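PDB 6F72: VAO-type flavoprotein oxidase VAO615 from Myceliophthora thermophila, which is probably a secreted oxidoreductase that carries bicovalently bound FAD and, once reduced, reacts rapidly with molecular oxygen, though no substrate has been identified. Local coordinates for residues V256-A259 / D260-L264; V265-P268 / T269-S272; D273-W276 / A277-G281; K545-P548 / D549-Y553. All coordinates share one frame; numbering follows the deposited sequence.

Interaction 1 (V256-A259 / D260-L264); sequences VVTA and DGRHL
Thr258 and Asp260 meet at the tip of a beta hairpin, where strand 251-257 turns back into strand 263-266. A type I beta turn runs from Thr258 to Gly261. It is closed by Gly261 N bonding to Thr258 O at 2.7 Å. Gly261 has a positive phi of 90°, and any CB here would collide with the carbonyl oxygen of Asp260. Thr258 OG1 lies between the backbone N and the carbonyl carbon (chi1 56°), on the side of Asp260. There it gives a short hydrogen bond to Asp260 OD1 of 2.5 Å. OG1 also takes a weak bond from Arg262 N. The methyl CG2 faces the other way along the strand and packs on Leu264 CD1 at 3.8 Å. Beyond the turn the strands are joined by an antiparallel hydrogen-bonded pair. Val256 N reaches Leu264 O at 2.8 Å, and Leu264 N returns a bond to Val256 O. On the same face Val256 CG2 rests on Leu264 CB. Val256 also packs on Val289 of the adjacent strand 288-298. The carboxylate of Asp260 is held by more than Thr258. Arg262 bends at chi3 to bring its guanidinium round in a salt bridge. Arg262 NE gives a nearly straight bond of 2.9 Å to the syn lone pair of Asp260 OD1, which lies in the guanidinium plane, and a weak one of 2.7 Å to OD2.

Interaction 2 (V265-P268 / T269-S272); sequences VATP and TRNS
Thr267 and Arg270 form a single antiparallel hydrogen-bonded bridge, with Thr267 N giving a bond to Arg270 O at 2.8 Å, across a type I turn that follows strand 263-266. The return bond, from Arg270 N to Thr267 O, is longer at 3.3 Å, and its donor sits above the carbonyl plane. Pro268 takes the second position of the turn, where its phi of -58° fits. The Thr267 hydroxyl makes an ST turn: OG1 accepts from Thr269 N at 3.0 Å. A water then links OG1 to Arg270 NH2. The Arg270 chain leaves with CG opposite its backbone N (chi1 -177°) and runs back across the strand. Its guanidinium presents one face to Val265 CG1, 4.0 Å above the plane, while CD lies close to Val265 O. That same carbonyl is gripped by Asn271. Its ND2 bonds to Val265 O at 2.9 Å, coming from above the carbonyl plane, while the oxygen lies in the amide plane. Asn271 sits at the N-cap position of helix 272-278 but makes no capping bond with its side chain. The Asn271 amide thus ties strand end to helix start, the Thr267 hydroxyl holds the turn, and an exposed arginine gains apolar cover.

Interaction 3 (D273-W276 / A277-G281); sequences DLYW and ALSGG
Ser279 folds its hydroxyl over the ring of Tyr275, with OG 3.5 Å above one face and offset toward the rim. The same OG gives a hydrogen bond of 2.8 Å to Tyr275 O, one turn back in the helix. It also accepts from Trp254 NE1, so this buried hydroxyl is used both as donor and as acceptor. The contact lies at the C-terminal end of helix 272-278. The regular bonds come first: Ala277 N to Asp273 O, and Leu278 N to Leu274 O at 2.9 Å. At Ser279 the pattern frays. Its N makes only weak bonds, to Tyr275 O and Trp276 O. An inverse gamma turn centred on Ser279 then carries the chain into Gly280. On another side of the helix Leu274 CG packs on Leu278 CD1 at 3.9 Å, and both leucines reach Val256 of strand 251-257. Trp276 and Ala277 pack on Leu539 of helix 536-546, and Trp276 makes a cation-pi contact with Arg538. Tyr275 CG is turned opposite its backbone N (chi1 166°), which brings one face of the ring under Ser279 OG and its OH to Val251 O. With a leucine at this position, the flat cover over Ser279 OG would probably be lost and Val251 O left without its phenol partner. A side chain on Gly281 would clash with Ala277 O. The chemistry implies that buried hydroxyls, a tryptophan N-H and backbone carbonyls satisfy one another where the helix runs out of its own bonds.

Interaction 4 (K545-P548 / D549-Y553); sequences KYDP and DSVFY
Asp547 stretches its carboxylate across a type I turn to grip two successive backbone N-H groups. The turn lies in the berberine-like C-terminal region, where the chain leaves helix 536-546. CG stands opposite the backbone N (chi1 -171°), beside the carbonyl carbon, which carries the oxygens over the turn. OD1 takes Val551 N at 2.8 Å on its syn lone pair. OD2 takes Phe552 N at 2.9 Å, also on the syn side and a little out of the carboxylate plane. OD2 has a salt bridge to Lys543 as well. A water donates to OD1 and accepts from Asp549 N. The turn itself is closed by Ser550 N bonding to Asp547 O. An asparagine in place of Asp547 would probably cost one of the two N-H groups its acceptor and leave Lys543 without its charged mate. Val551 CG1 nearly eclipses its backbone N (chi1 -6°), off the staggered positions, and lies 3.3 Å from Asp547 OD1. Val551 CG2 lies 3.8 Å over one face of the Phe552 ring. Phe552 CD2 comes within 3.6 Å of Asp547 OD2. Val551 and Phe552 pack on Leu140 of helix 133-146, and Phe552 also touches Ile150 and Ile152 of strand 150-153.

Overall arrangement
The four contacts follow one another along the chain. None nests in or crosses another. Interaction 1 closes the hairpin of strands 251-257 and 263-266. Interaction 2 closes the turn that leaves this hairpin, and interaction 3 is the helix that comes next. That helix folds back on the hairpin, and Tyr275 lies against Ala266 and Thr267. Residues 545-553 arrive much later, from the berberine-like region, and touch the other three. Lys545 NZ makes a salt bridge to Asp273 OD2, Tyr546 OH probably bonds to Asp273 OD1, and Ala259 CB packs on Val551 CG1. The FAD-binding region and the C-terminal part are joined here.

Interaction 1 (V256-A259 / D260-L264)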
loop_
_atom_site.group_PDB
_atom_site.type_symbol
_atom_site.label_atom_id
_atom_site.label_comp_id
_atom_site.label_asym_id
_atom_site.label_seq_id
_atom_site.Cartn_x
_atom_site.Cartn_y
_atom_site.Cartn_z
ATOM N N VAL A 256 -7.252 15.536 10.883
ATOM C CA VAL A 256 -6.900 14.477 11.821
ATOM C C VAL A 256 -7.572 14.621 13.182
ATOM O O VAL A 256 -8.051 15.695 13.539
ATOM C CB VAL A 256 -5.352 14.364 12.064
ATOM C CG1 VAL A 256 -4.567 14.353 10.762
ATOM C CG2 VAL A 256 -4.834 15.434 13.022
ATOM N N VAL A 257 -7.600 13.501 13.911
ATOM C CA VAL A 257 -7.784 13.472 15.357
ATOM C C VAL A 257 -6.508 12.886 15.964
ATOM O O VAL A 257 -6.051 11.798 15.586
ATOM C CB VAL A 257 -9.009 12.635 15.795
ATOM C CG1 VAL A 257 -9.175 12.688 17.308
ATOM C CG2 VAL A 257 -10.279 13.127 15.117
ATOM N N THR A 258 -5.948 13.614 16.916
ATOM C CA THR A 258 -4.750 13.191 17.622
ATOM C C THR A 258 -5.132 12.276 18.772
ATOM O O THR A 258 -6.321 12.194 19.140
ATOM C CB THR A 258 -3.986 14.411 18.163
ATOM O OG1 THR A 258 -4.871 15.185 18.982
ATOM C CG2 THR A 258 -3.529 15.265 17.023
ATOM N N ALA A 259 -4.127 11.606 19.340
ATOM C CA ALA A 259 -4.283 10.667 20.458
ATOM C C ALA A 259 -5.079 11.226 21.630
ATOM O O ALA A 259 -5.915 10.518 22.203
ATOM C CB ALA A 259 -2.928 10.172 20.932
ATOM N N ASP A 260 -4.847 12.498 21.963
ATOM C CA ASP A 260 -5.588 13.150 23.044
ATOM C C ASP A 260 -6.973 13.661 22.607
ATOM O O ASP A 260 -7.678 14.291 23.392
ATOM C CB ASP A 260 -4.745 14.270 23.674
ATOM C CG ASP A 260 -4.540 15.450 22.749
ATOM O OD1 ASP A 260 -4.757 15.333 21.522
ATOM O OD2 ASP A 260 -4.157 16.521 23.256
ATOM N N GLY A 261 -7.353 13.387 21.357
ATOM C CA GLY A 261 -8.698 13.690 20.864
ATOM C C GLY A 261 -8.884 15.063 20.249
ATOM O O GLY A 261 -10.018 15.476 20.022
ATOM N N ARG A 262 -7.787 15.778 19.979
ATOM C CA ARG A 262 -7.869 17.091 19.323
ATOM C C ARG A 262 -8.111 16.906 17.825
ATOM O O ARG A 262 -7.361 16.187 17.146
ATOM C CB ARG A 262 -6.601 17.922 19.553
ATOM C CG ARG A 262 -6.416 18.507 20.948
ATOM C CD ARG A 262 -5.027 19.124 21.087
ATOM N NE ARG A 262 -3.983 18.091 21.015
ATOM C CZ ARG A 262 -2.737 18.258 20.553
ATOM N NH1 ARG A 262 -2.318 19.433 20.094
ATOM N NH2 ARG A 262 -1.899 17.231 20.545
ATOM N N HIS A 263 -9.168 17.540 17.324
ATOM C CA HIS A 263 -9.511 17.522 15.906
ATOM C C HIS A 263 -8.733 18.667 15.255
ATOM O O HIS A 263 -9.008 19.834 15.526
ATOM C CB HIS A 263 -11.034 17.668 15.735
ATOM C CG HIS A 263 -11.521 17.604 14.315
ATOM N ND1 HIS A 263 -12.832 17.853 13.975
ATOM C CD2 HIS A 263 -10.880 17.334 13.151
ATOM C CE1 HIS A 263 -12.986 17.731 12.670
ATOM N NE2 HIS A 263 -11.816 17.414 12.145
ATOM N N LEU A 264 -7.742 18.322 14.422
ATOM C CA LEU A 264 -6.818 19.314 13.838
ATOM C C LEU A 264 -6.682 19.209 12.326
ATOM O O LEU A 264 -6.986 18.168 11.723
ATOM C CB LEU A 264 -5.416 19.199 14.458
ATOM C CG LEU A 264 -5.188 19.343 15.965
ATOM C CD1 LEU A 264 -3.728 19.020 16.274
ATOM C CD2 LEU A 264 -5.547 20.739 16.443
#

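Interaction 2 (V265-P268 / T269-S272)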
loop_
_atom_site.group_PDB
_atom_site.type_symbol
_atom_site.label_atom_id
_atom_site.label_comp_id
_atom_site.label_asym_id
_atom_site.label_seq_id
_atom_site.Cartn_x
_atom_site.Cartn_y
_atom_site.Cartn_z
ATOM N N VAL A 265 -6.225 20.307 11.729
ATOM C CA VAL A 265 -5.802 20.330 10.334
ATOM C C VAL A 265 -4.286 20.601 10.311
ATOM O O VAL A 265 -3.798 21.516 10.988
ATOM C CB VAL A 265 -6.604 21.365 9.500
ATOM C CG1 VAL A 265 -6.069 21.468 8.078
ATOM C CG2 VAL A 265 -8.085 20.984 9.456
ATOM N N ALA A 266 -3.565 19.763 9.558
ATOM C CA ALA A 266 -2.123 19.867 9.361
ATOM C C ALA A 266 -1.844 20.246 7.916
ATOM O O ALA A 266 -2.352 19.611 6.982
ATOM C CB ALA A 266 -1.416 18.563 9.728
ATOM N N THR A 267 -1.053 21.306 7.758
ATOM C CA THR A 267 -0.722 21.883 6.461
ATOM C C THR A 267 0.762 22.295 6.522
ATOM O O THR A 267 1.360 22.271 7.606
ATOM C CB THR A 267 -1.620 23.118 6.104
ATOM O OG1 THR A 267 -1.042 24.315 6.628
ATOM C CG2 THR A 267 -3.068 22.979 6.611
ATOM N N PRO A 268 1.369 22.664 5.373
ATOM C CA PRO A 268 2.742 23.211 5.438
ATOM C C PRO A 268 2.890 24.467 6.315
ATOM O O PRO A 268 3.989 24.752 6.783
ATOM C CB PRO A 268 3.049 23.559 3.979
ATOM C CG PRO A 268 2.179 22.647 3.191
ATOM C CD PRO A 268 0.910 22.531 3.975
ATOM N N THR A 269 1.797 25.208 6.533
ATOM C CA THR A 269 1.830 26.382 7.416
ATOM C C THR A 269 0.988 26.284 8.713
ATOM O O THR A 269 0.709 27.314 9.340
ATOM C CB THR A 269 1.505 27.687 6.641
ATOM O OG1 THR A 269 0.314 27.513 5.853
ATOM C CG2 THR A 269 2.679 28.083 5.726
ATOM N N ARG A 270 0.580 25.066 9.108
ATOM C CA ARG A 270 -0.194 24.857 10.354
ATOM C C ARG A 270 0.001 23.431 10.860
ATOM O O ARG A 270 -0.307 22.486 10.139
ATOM C CB ARG A 270 -1.687 25.149 10.128
ATOM C CG ARG A 270 -2.588 25.029 11.370
ATOM C CD ARG A 270 -4.071 24.886 11.012
ATOM N NE ARG A 270 -4.336 25.446 9.681
ATOM C CZ ARG A 270 -5.520 25.515 9.068
ATOM N NH1 ARG A 270 -6.650 25.069 9.658
ATOM N NH2 ARG A 270 -5.567 26.051 7.837
ATOM N N ASN A 271 0.484 23.298 12.103
ATOM C CA ASN A 271 0.946 22.018 12.672
ATOM C C ASN A 271 1.872 21.316 11.687
ATOM O O ASN A 271 1.706 20.109 11.403
ATOM C CB ASN A 271 -0.244 21.095 13.016
ATOM C CG ASN A 271 -1.194 21.726 13.985
ATOM O OD1 ASN A 271 -0.825 22.024 15.116
ATOM N ND2 ASN A 271 -2.433 21.931 13.551
ATOM N N SER A 272 2.839 22.079 11.166
ATOM C CA SER A 272 3.576 21.717 9.954
ATOM C C SER A 272 4.414 20.462 10.136
ATOM O O SER A 272 4.650 19.725 9.180
ATOM C CB SER A 272 4.448 22.888 9.494
ATOM O OG SER A 272 5.384 23.235 10.498
HETATM O O HOH W 1 -3.011 26.323 6.200
#

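Interaction 3 (D273-W276 / A277-G281)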
loop_
_atom_site.group_PDB
_atom_site.type_symbol
_atom_site.label_atom_id
_atom_site.label_comp_id
_atom_site.label_asym_id
_atom_site.label_seq_id
_atom_site.Cartn_x
_atom_site.Cartn_y
_atom_site.Cartn_z
ATOM N N ASP A 273 4.849 20.250 11.374
ATOM C CA ASP A 273 5.661 19.118 11.748
ATOM C C ASP A 273 4.840 17.822 11.654
ATOM O O ASP A 273 5.358 16.793 11.188
ATOM C CB ASP A 273 6.314 19.330 13.131
ATOM C CG ASP A 273 5.311 19.594 14.251
ATOM O OD1 ASP A 273 4.107 19.840 13.994
ATOM O OD2 ASP A 273 5.739 19.568 15.423
ATOM N N LEU A 274 3.563 17.892 12.055
ATOM C CA LEU A 274 2.621 16.800 11.836
ATOM C C LEU A 274 2.337 16.586 10.349
ATOM O O LEU A 274 2.289 15.424 9.898
ATOM C CB LEU A 274 1.327 16.957 12.648
ATOM C CG LEU A 274 0.277 15.814 12.644
ATOM C CD1 LEU A 274 0.776 14.482 13.217
ATOM C CD2 LEU A 274 -0.978 16.247 13.384
ATOM N N TYR A 275 2.190 17.671 9.591
ATOM C CA TYR A 275 1.987 17.583 8.135
ATOM C C TYR A 275 3.162 16.827 7.475
ATOM O O TYR A 275 2.954 15.996 6.583
ATOM C CB TYR A 275 1.765 18.979 7.486
ATOM C CG TYR A 275 1.900 18.940 5.976
ATOM C CD1 TYR A 275 3.161 19.090 5.363
ATOM C CD2 TYR A 275 0.796 18.704 5.155
ATOM C CE1 TYR A 275 3.305 18.993 3.986
ATOM C CE2 TYR A 275 0.930 18.622 3.768
ATOM C CZ TYR A 275 2.185 18.763 3.192
ATOM O OH TYR A 275 2.356 18.684 1.825
ATOM N N TRP A 276 4.379 17.154 7.927
ATOM C CA TRP A 276 5.632 16.582 7.434
ATOM C C TRP A 276 5.689 15.035 7.658
ATOM O O TRP A 276 5.909 14.278 6.701
ATOM C CB TRP A 276 6.804 17.313 8.100
ATOM C CG TRP A 276 8.171 16.864 7.678
ATOM C CD1 TRP A 276 8.896 17.334 6.615
ATOM C CD2 TRP A 276 9.001 15.900 8.338
ATOM N NE1 TRP A 276 10.120 16.689 6.548
ATOM C CE2 TRP A 276 10.218 15.814 7.596
ATOM C CE3 TRP A 276 8.843 15.093 9.477
ATOM C CZ2 TRP A 276 11.268 14.953 7.957
ATOM C CZ3 TRP A 276 9.894 14.220 9.838
ATOM C CH2 TRP A 276 11.087 14.157 9.069
ATOM N N ALA A 277 5.463 14.616 8.913
ATOM C CA ALA A 277 5.394 13.224 9.348
ATOM C C ALA A 277 4.324 12.428 8.622
ATOM O O ALA A 277 4.605 11.328 8.172
ATOM C CB ALA A 277 5.192 13.132 10.858
ATOM N N LEU A 278 3.113 12.986 8.501
ATOM C CA LEU A 278 2.015 12.307 7.808
ATOM C C LEU A 278 2.217 12.148 6.293
ATOM O O LEU A 278 1.632 11.246 5.681
ATOM C CB LEU A 278 0.661 12.968 8.098
ATOM C CG LEU A 278 -0.015 12.767 9.458
ATOM C CD1 LEU A 278 -1.126 13.800 9.598
ATOM C CD2 LEU A 278 -0.588 11.356 9.645
ATOM N N SER A 279 3.033 13.015 5.703
ATOM C CA SER A 279 3.264 13.016 4.259
ATOM C C SER A 279 4.495 12.146 3.906
ATOM O O SER A 279 5.565 12.663 3.518
ATOM C CB SER A 279 3.432 14.470 3.758
ATOM O OG SER A 279 2.278 15.277 3.984
ATOM N N GLY A 280 4.347 10.830 4.055
ATOM C CA GLY A 280 5.430 9.882 3.739
ATOM C C GLY A 280 6.066 9.188 4.927
ATOM O O GLY A 280 6.865 8.256 4.734
ATOM N N GLY A 281 5.699 9.588 6.148
ATOM C CA GLY A 281 6.215 8.965 7.377
ATOM C C GLY A 281 5.505 7.682 7.816
ATOM O O GLY A 281 5.854 7.105 8.855
#

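Interaction 4 (K545-P548 / D549-Y553)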
loop_
_atom_site.group_PDB
_atom_site.type_symbol
_atom_site.label_atom_id
_atom_site.label_comp_id
_atom_site.label_asym_id
_atom_site.label_seq_id
_atom_site.Cartn_x
_atom_site.Cartn_y
_atom_site.Cartn_z
ATOM N N LYS A 545 5.708 14.150 20.290
ATOM C CA LYS A 545 4.919 15.382 20.454
ATOM C C LYS A 545 3.401 15.121 20.437
ATOM O O LYS A 545 2.701 15.520 21.361
ATOM C CB LYS A 545 5.291 16.423 19.398
ATOM C CG LYS A 545 4.614 17.772 19.602
ATOM C CD LYS A 545 5.133 18.820 18.628
ATOM C CE LYS A 545 4.194 20.019 18.578
ATOM N NZ LYS A 545 4.711 21.023 17.603
ATOM N N TYR A 546 2.927 14.451 19.388
ATOM C CA TYR A 546 1.491 14.223 19.132
ATOM C C TYR A 546 0.909 12.938 19.722
ATOM O O TYR A 546 -0.324 12.766 19.771
ATOM C CB TYR A 546 1.205 14.302 17.626
ATOM C CG TYR A 546 1.430 15.687 17.085
ATOM C CD1 TYR A 546 0.421 16.658 17.171
ATOM C CD2 TYR A 546 2.665 16.054 16.521
ATOM C CE1 TYR A 546 0.623 17.950 16.700
ATOM C CE2 TYR A 546 2.880 17.345 16.037
ATOM C CZ TYR A 546 1.852 18.290 16.131
ATOM O OH TYR A 546 2.039 19.576 15.668
ATOM N N ASP A 547 1.787 12.037 20.156
ATOM C CA ASP A 547 1.379 10.779 20.768
ATOM C C ASP A 547 2.347 10.395 21.905
ATOM O O ASP A 547 2.926 9.298 21.885
ATOM C CB ASP A 547 1.263 9.679 19.687
ATOM C CG ASP A 547 0.635 8.384 20.208
ATOM O OD1 ASP A 547 0.008 8.411 21.285
ATOM O OD2 ASP A 547 0.781 7.324 19.541
ATOM N N PRO A 548 2.508 11.277 22.925
ATOM C CA PRO A 548 3.507 11.003 23.983
ATOM C C PRO A 548 3.306 9.684 24.740
ATOM O O PRO A 548 4.282 9.124 25.245
ATOM C CB PRO A 548 3.338 12.179 24.944
ATOM C CG PRO A 548 1.948 12.674 24.707
ATOM C CD PRO A 548 1.719 12.485 23.238
ATOM N N ASP A 549 2.057 9.207 24.807
ATOM C CA ASP A 549 1.705 7.979 25.519
ATOM C C ASP A 549 1.675 6.747 24.610
ATOM O O ASP A 549 1.296 5.653 25.049
ATOM C CB ASP A 549 0.339 8.139 26.215
ATOM C CG ASP A 549 0.326 9.254 27.230
ATOM O OD1 ASP A 549 1.217 9.289 28.108
ATOM O OD2 ASP A 549 -0.590 10.100 27.153
ATOM N N SER A 550 2.075 6.936 23.351
ATOM C CA SER A 550 2.120 5.869 22.346
ATOM C C SER A 550 0.810 5.081 22.291
ATOM O O SER A 550 0.796 3.847 22.433
ATOM C CB SER A 550 3.347 4.957 22.553
ATOM O OG SER A 550 4.544 5.724 22.678
ATOM N N VAL A 551 -0.297 5.800 22.115
ATOM C CA VAL A 551 -1.589 5.134 21.915
ATOM C C VAL A 551 -1.657 4.481 20.539
ATOM O O VAL A 551 -2.330 3.465 20.378
ATOM C CB VAL A 551 -2.875 5.963 22.328
ATOM C CG1 VAL A 551 -2.563 7.286 23.007
ATOM C CG2 VAL A 551 -3.930 6.076 21.215
ATOM N N PHE A 552 -0.937 5.037 19.566
ATOM C CA PHE A 552 -0.918 4.431 18.252
ATOM C C PHE A 552 0.301 3.532 18.066
ATOM O O PHE A 552 1.436 3.958 18.255
ATOM C CB PHE A 552 -1.049 5.467 17.145
ATOM C CG PHE A 552 -2.234 6.386 17.308
ATOM C CD1 PHE A 552 -3.531 5.884 17.333
ATOM C CD2 PHE A 552 -2.045 7.769 17.432
ATOM C CE1 PHE A 552 -4.618 6.736 17.490
ATOM C CE2 PHE A 552 -3.129 8.630 17.579
ATOM C CZ PHE A 552 -4.422 8.111 17.606
ATOM N N TYR A 553 0.038 2.270 17.749
ATOM C CA TYR A 553 1.095 1.306 17.463
ATOM C C TYR A 553 0.830 0.623 16.126
ATOM O O TYR A 553 -0.276 0.132 15.879
ATOM C CB TYR A 553 1.196 0.259 18.587
ATOM C CG TYR A 553 1.980 -0.969 18.159
ATOM C CD1 TYR A 553 3.371 -1.005 18.277
ATOM C CD2 TYR A 553 1.334 -2.064 17.573
ATOM C CE1 TYR A 553 4.094 -2.116 17.855
ATOM C CE2 TYR A 553 2.045 -3.181 17.150
ATOM C CZ TYR A 553 3.426 -3.192 17.290
ATOM O OH TYR A 553 4.130 -4.281 16.873
HETATM O O HOH W 2 -0.518 9.941 23.452
HETATM O O HOH W 3 4.813 6.245 25.261
#